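PDB 3IJ3: cytosol aminopeptidase from Coxiella burnetii, which probably acts as a manganese-dependent aminopeptidase of the M17 family, removing residues one at a time from the amino ends of peptides. Local coordinates for residues Ser105-Leu115 with Pro148-Pro156. Residues are numbered along the deposited sequence; the frame is centred on the assembly and turned at random.
Sequences SKVLPPGAFQL and PYLAKLFLP
The Tyr149 ring carries Ser105 CB over one face, a CH-pi contact with CB 4.0 Å from the ring centroid, while the Phe113 ring has Lys152 O in plane at its edge, 3.5 Å from CD2. Leu108 CD1, from the same segment as Phe113, lies over the centre of one Phe113 face. Phe113 lies within, and Tyr149 just before, a parallel strand pair, 111-114 beside 151-154, joined through helix 123-135 as a beta-alpha-beta unit of the N-terminal domain. Four backbone bonds pair the strands. Those from Lys152 N to Gly111 O and from Phe113 N to Lys152 O run almost straight down their carbonyls; the first in line, Gly111 N to Leu150 O, meets its acceptor 36° out of the carbonyl plane. Ala151 CB fits between Leu108 CB and Phe113 CE2, 3.6 Å from each. Farther along the same face, Leu153, with CG anti to the backbone N (chi1 -169°), brings CD1 to 4.0 Å from Phe113 CB and Leu115 CD2, and Phe133 of helix 123-135 packs on Leu153. Strand 38-43 continues the sheet beyond 111-114. Where the strands part, a water accepts from Leu115 N and donates to Phe154 O. At the other end, Lys106 bends at its last torsion (chi4 -66°), and its NZ donates to Tyr149 OH at 3.2 Å.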
ATOM      1  N   SER A 105     -31.467 -14.622  27.030  0.50 13.83           N
ATOM      2  CA  SER A 105     -31.015 -16.011  26.938  0.50 15.50           C
ATOM      3  C   SER A 105     -29.585 -16.210  27.411  0.50 16.32           C
ATOM      4  O   SER A 105     -29.256 -17.255  27.983  0.50 17.18           O
ATOM      5  CB  SER A 105     -31.204 -16.578  25.534  0.50 15.49           C
ATOM      6  OG  SER A 105     -32.565 -16.858  25.326  0.50 16.21           O
ATOM      7  N   LYS A 106     -28.738 -15.211  27.199  1.00 17.22           N
ATOM      8  CA  LYS A 106     -27.325 -15.312  27.613  1.00 19.27           C
ATOM      9  C   LYS A 106     -27.046 -15.112  29.112  1.00 19.08           C
ATOM     10  O   LYS A 106     -25.965 -15.464  29.592  1.00 18.39           O
ATOM     11  CB  LYS A 106     -26.448 -14.351  26.809  1.00 20.51           C
ATOM     12  CG  LYS A 106     -26.215 -14.766  25.362  1.00 24.08           C
ATOM     13  CD  LYS A 106     -25.288 -13.758  24.684  1.00 28.99           C
ATOM     14  CE  LYS A 106     -24.948 -14.112  23.257  1.00 32.88           C
ATOM     15  NZ  LYS A 106     -24.138 -15.342  23.132  1.00 35.73           N
ATOM     16  N   VAL A 107     -28.015 -14.583  29.849  1.00 17.98           N
ATOM     17  CA  VAL A 107     -27.826 -14.304  31.270  1.00 17.33           C
ATOM     18  C   VAL A 107     -28.822 -14.992  32.197  1.00 17.54           C
ATOM     19  O   VAL A 107     -28.545 -15.148  33.393  1.00 17.26           O
ATOM     20  CB  VAL A 107     -27.823 -12.773  31.543  1.00 17.61           C
ATOM     21  CG1 VAL A 107     -26.640 -12.105  30.806  1.00 21.18           C
ATOM     22  CG2 VAL A 107     -29.158 -12.116  31.147  1.00 14.48           C
ATOM     23  N   LEU A 108     -29.960 -15.425  31.668  1.00 17.31           N
ATOM     24  CA  LEU A 108     -30.979 -16.050  32.513  1.00 16.64           C
ATOM     25  C   LEU A 108     -30.610 -17.393  33.081  1.00 17.27           C
ATOM     26  O   LEU A 108     -29.985 -18.212  32.415  1.00 16.23           O
ATOM     27  CB  LEU A 108     -32.300 -16.232  31.772  1.00 15.83           C
ATOM     28  CG  LEU A 108     -33.202 -15.019  31.620  1.00 17.00           C
ATOM     29  CD1 LEU A 108     -34.381 -15.357  30.705  1.00 12.92           C
ATOM     30  CD2 LEU A 108     -33.689 -14.546  32.988  1.00 16.69           C
ATOM     31  N   PRO A 109     -31.000 -17.626  34.342  1.00 18.45           N
ATOM     32  CA  PRO A 109     -30.809 -18.954  34.868  1.00 19.13           C
ATOM     33  C   PRO A 109     -31.761 -19.905  34.120  1.00 20.66           C
ATOM     34  O   PRO A 109     -32.639 -19.445  33.385  1.00 19.19           O
ATOM     35  CB  PRO A 109     -31.271 -18.834  36.329  1.00 18.62           C
ATOM     36  CG  PRO A 109     -31.333 -17.384  36.639  1.00 20.37           C
ATOM     37  CD  PRO A 109     -31.570 -16.694  35.335  1.00 18.99           C
ATOM     38  N   PRO A 110     -31.597 -21.217  34.300  1.00 20.76           N
ATOM     39  CA  PRO A 110     -32.511 -22.165  33.659  1.00 20.75           C
ATOM     40  C   PRO A 110     -33.965 -21.997  34.124  1.00 19.90           C
ATOM     41  O   PRO A 110     -34.212 -21.603  35.284  1.00 18.96           O
ATOM     42  CB  PRO A 110     -31.981 -23.523  34.139  1.00 22.17           C
ATOM     43  CG  PRO A 110     -30.540 -23.281  34.377  1.00 23.26           C
ATOM     44  CD  PRO A 110     -30.500 -21.910  34.994  1.00 22.50           C
ATOM     45  N   GLY A 111     -34.921 -22.269  33.236  1.00 17.90           N
ATOM     46  CA  GLY A 111     -36.335 -22.196  33.623  1.00 17.87           C
ATOM     47  C   GLY A 111     -37.329 -21.806  32.569  1.00 16.33           C
ATOM     48  O   GLY A 111     -36.971 -21.562  31.414  1.00 16.58           O
ATOM     49  N   ALA A 112     -38.594 -21.777  32.999  1.00 15.19           N
ATOM     50  CA  ALA A 112     -39.741 -21.396  32.189  1.00 13.76           C
ATOM     51  C   ALA A 112     -40.160 -20.031  32.685  1.00 13.35           C
ATOM     52  O   ALA A 112     -40.582 -19.888  33.837  1.00 13.42           O
ATOM     53  CB  ALA A 112     -40.905 -22.418  32.361  1.00 13.43           C
ATOM     54  N   PHE A 113     -40.054 -19.023  31.822  1.00 12.10           N
ATOM     55  CA  PHE A 113     -40.318 -17.634  32.217  1.00 11.22           C
ATOM     56  C   PHE A 113     -41.518 -17.045  31.511  1.00 11.73           C
ATOM     57  O   PHE A 113     -42.024 -17.603  30.541  1.00 11.20           O
ATOM     58  CB  PHE A 113     -39.070 -16.767  31.936  1.00 12.14           C
ATOM     59  CG  PHE A 113     -37.820 -17.213  32.680  1.00 10.52           C
ATOM     60  CD1 PHE A 113     -37.473 -16.621  33.896  1.00 12.13           C
ATOM     61  CD2 PHE A 113     -37.002 -18.222  32.181  1.00 12.59           C
ATOM     62  CE1 PHE A 113     -36.329 -17.026  34.599  1.00 12.37           C
ATOM     63  CE2 PHE A 113     -35.861 -18.641  32.872  1.00 15.07           C
ATOM     64  CZ  PHE A 113     -35.522 -18.039  34.098  1.00 13.49           C
ATOM     65  N   GLN A 114     -41.973 -15.895  31.983  0.50 11.84           N
ATOM     66  CA  GLN A 114     -43.078 -15.220  31.340  0.50 12.09           C
ATOM     67  C   GLN A 114     -42.910 -13.736  31.524  0.50 13.02           C
ATOM     68  O   GLN A 114     -42.303 -13.286  32.500  0.50 13.35           O
ATOM     69  CB  GLN A 114     -44.415 -15.634  31.974  0.50 12.79           C
ATOM     70  CG  GLN A 114     -44.565 -15.097  33.384  0.50 11.30           C
ATOM     71  CD  GLN A 114     -45.836 -15.528  34.078  0.50 15.54           C
ATOM     72  OE1 GLN A 114     -46.574 -16.387  33.594  0.50 16.37           O
ATOM     73  NE2 GLN A 114     -46.083 -14.947  35.245  0.50 19.58           N
ATOM     74  N   LEU A 115     -43.436 -12.978  30.568  1.00 13.38           N
ATOM     75  CA  LEU A 115     -43.466 -11.519  30.633  1.00 14.00           C
ATOM     76  C   LEU A 115     -44.872 -11.172  31.097  1.00 15.86           C
ATOM     77  O   LEU A 115     -45.772 -12.024  31.032  1.00 17.01           O
ATOM     78  CB  LEU A 115     -43.245 -10.889  29.262  1.00 14.99           C
ATOM     79  CG  LEU A 115     -41.915 -11.224  28.591  1.00 14.34           C
ATOM     80  CD1 LEU A 115     -41.753 -10.301  27.357  1.00 12.11           C
ATOM     81  CD2 LEU A 115     -40.770 -11.049  29.562  1.00 15.09           C
ATOM     82  N   PRO A 148     -27.725 -25.714  23.918  1.00 33.05           N
ATOM     83  CA  PRO A 148     -28.795 -24.743  23.772  1.00 32.51           C
ATOM     84  C   PRO A 148     -29.033 -24.004  25.088  1.00 29.39           C
ATOM     85  O   PRO A 148     -28.662 -24.500  26.152  1.00 28.83           O
ATOM     86  CB  PRO A 148     -30.000 -25.596  23.379  1.00 33.26           C
ATOM     87  CG  PRO A 148     -29.706 -26.974  23.920  1.00 34.42           C
ATOM     88  CD  PRO A 148     -28.238 -27.050  24.265  1.00 34.97           C
ATOM     89  N   TYR A 149     -29.598 -22.805  24.999  1.00 26.25           N
ATOM     90  CA  TYR A 149     -29.883 -22.019  26.186  1.00 24.39           C
ATOM     91  C   TYR A 149     -30.955 -22.728  26.986  1.00 24.33           C
ATOM     92  O   TYR A 149     -31.818 -23.394  26.420  1.00 25.24           O
ATOM     93  CB  TYR A 149     -30.328 -20.617  25.818  1.00 24.07           C
ATOM     94  CG  TYR A 149     -29.283 -19.831  25.082  1.00 20.18           C
ATOM     95  CD1 TYR A 149     -28.106 -19.437  25.712  1.00 19.48           C
ATOM     96  CD2 TYR A 149     -29.474 -19.448  23.761  1.00 20.49           C
ATOM     97  CE1 TYR A 149     -27.149 -18.717  25.041  1.00 21.29           C
ATOM     98  CE2 TYR A 149     -28.523 -18.707  23.090  1.00 19.07           C
ATOM     99  CZ  TYR A 149     -27.375 -18.347  23.726  1.00 19.49           C
ATOM    100  OH  TYR A 149     -26.457 -17.605  23.039  1.00 23.15           O
ATOM    101  N   LEU A 150     -30.898 -22.589  28.300  1.00 23.34           N
ATOM    102  CA  LEU A 150     -31.836 -23.298  29.181  1.00 22.50           C
ATOM    103  C   LEU A 150     -33.026 -22.479  29.657  1.00 20.22           C
ATOM    104  O   LEU A 150     -33.834 -22.984  30.432  1.00 21.95           O
ATOM    105  CB  LEU A 150     -31.083 -23.854  30.385  1.00 22.95           C
ATOM    106  CG  LEU A 150     -29.938 -24.801  30.014  1.00 26.05           C
ATOM    107  CD1 LEU A 150     -29.197 -25.271  31.274  1.00 25.95           C
ATOM    108  CD2 LEU A 150     -30.452 -25.977  29.189  1.00 24.42           C
ATOM    109  N   ALA A 151     -33.118 -21.223  29.241  1.00 17.31           N
ATOM    110  CA  ALA A 151     -34.255 -20.397  29.586  1.00 16.58           C
ATOM    111  C   ALA A 151     -35.222 -20.378  28.402  1.00 16.91           C
ATOM    112  O   ALA A 151     -34.807 -20.206  27.236  1.00 16.14           O
ATOM    113  CB  ALA A 151     -33.812 -18.992  29.942  1.00 16.35           C
ATOM    114  N   LYS A 152     -36.507 -20.572  28.698  1.00 15.84           N
ATOM    115  CA  LYS A 152     -37.569 -20.511  27.681  1.00 15.59           C
ATOM    116  C   LYS A 152     -38.625 -19.528  28.135  1.00 14.29           C
ATOM    117  O   LYS A 152     -38.799 -19.314  29.338  1.00 14.49           O
ATOM    118  CB  LYS A 152     -38.177 -21.874  27.426  1.00 16.74           C
ATOM    119  CG  LYS A 152     -37.171 -22.887  26.885  1.00 20.33           C
ATOM    120  CD  LYS A 152     -37.902 -24.139  26.436  1.00 27.99           C
ATOM    121  CE  LYS A 152     -36.970 -25.189  25.835  1.00 30.23           C
ATOM    122  NZ  LYS A 152     -37.817 -26.286  25.253  1.00 35.41           N
ATOM    123  N   LEU A 153     -39.313 -18.918  27.171  1.00 12.15           N
ATOM    124  CA  LEU A 153     -40.310 -17.891  27.460  1.00 10.78           C
ATOM    125  C   LEU A 153     -41.679 -18.256  26.948  1.00 12.09           C
ATOM    126  O   LEU A 153     -41.836 -18.714  25.802  1.00 11.00           O
ATOM    127  CB  LEU A 153     -39.883 -16.573  26.806  1.00 11.19           C
ATOM    128  CG  LEU A 153     -40.596 -15.271  27.154  1.00 12.60           C
ATOM    129  CD1 LEU A 153     -40.367 -14.914  28.652  1.00 11.84           C
ATOM    130  CD2 LEU A 153     -40.060 -14.121  26.255  1.00  9.10           C
ATOM    131  N   PHE A 154     -42.691 -18.016  27.777  1.00 11.01           N
ATOM    132  CA  PHE A 154     -44.033 -18.263  27.370  1.00 12.15           C
ATOM    133  C   PHE A 154     -44.446 -17.290  26.261  1.00 11.96           C
ATOM    134  O   PHE A 154     -44.210 -16.080  26.367  1.00 12.12           O
ATOM    135  CB  PHE A 154     -44.990 -18.134  28.544  1.00 13.13           C
ATOM    136  CG  PHE A 154     -46.424 -18.272  28.146  1.00 14.40           C
ATOM    137  CD1 PHE A 154     -46.879 -19.455  27.598  1.00 15.31           C
ATOM    138  CD2 PHE A 154     -47.315 -17.220  28.301  1.00 14.65           C
ATOM    139  CE1 PHE A 154     -48.210 -19.597  27.210  1.00 16.24           C
ATOM    140  CE2 PHE A 154     -48.638 -17.356  27.915  1.00 17.31           C
ATOM    141  CZ  PHE A 154     -49.078 -18.545  27.358  1.00 17.82           C
ATOM    142  N   LEU A 155     -45.062 -17.827  25.202  1.00 11.62           N
ATOM    143  CA  LEU A 155     -45.561 -17.013  24.095  1.00 11.58           C
ATOM    144  C   LEU A 155     -47.101 -17.107  24.057  1.00 11.99           C
ATOM    145  O   LEU A 155     -47.641 -18.134  23.640  1.00 13.93           O
ATOM    146  CB  LEU A 155     -44.947 -17.477  22.769  1.00 12.35           C
ATOM    147  CG  LEU A 155     -45.370 -16.765  21.485  1.00 11.06           C
ATOM    148  CD1 LEU A 155     -45.168 -15.283  21.565  1.00 11.63           C
ATOM    149  CD2 LEU A 155     -44.573 -17.355  20.282  1.00 14.32           C
ATOM    150  N   PRO A 156     -47.803 -16.041  24.473  1.00 12.94           N
ATOM    151  CA  PRO A 156     -49.277 -16.051  24.507  1.00 15.16           C
ATOM    152  C   PRO A 156     -49.892 -16.262  23.124  1.00 15.52           C
ATOM    153  O   PRO A 156     -49.348 -15.801  22.115  1.00 14.20           O
ATOM    154  CB  PRO A 156     -49.647 -14.668  25.057  1.00 15.84           C
ATOM    155  CG  PRO A 156     -48.410 -14.101  25.600  1.00 18.18           C
ATOM    156  CD  PRO A 156     -47.251 -14.752  24.927  1.00 13.73           C
TER
HETATM  157  O   HOH W   1     -30.387 -19.215  29.441  1.00 27.56           O
HETATM  158  O   HOH W   2     -44.644 -14.237  28.369  1.00 11.64           O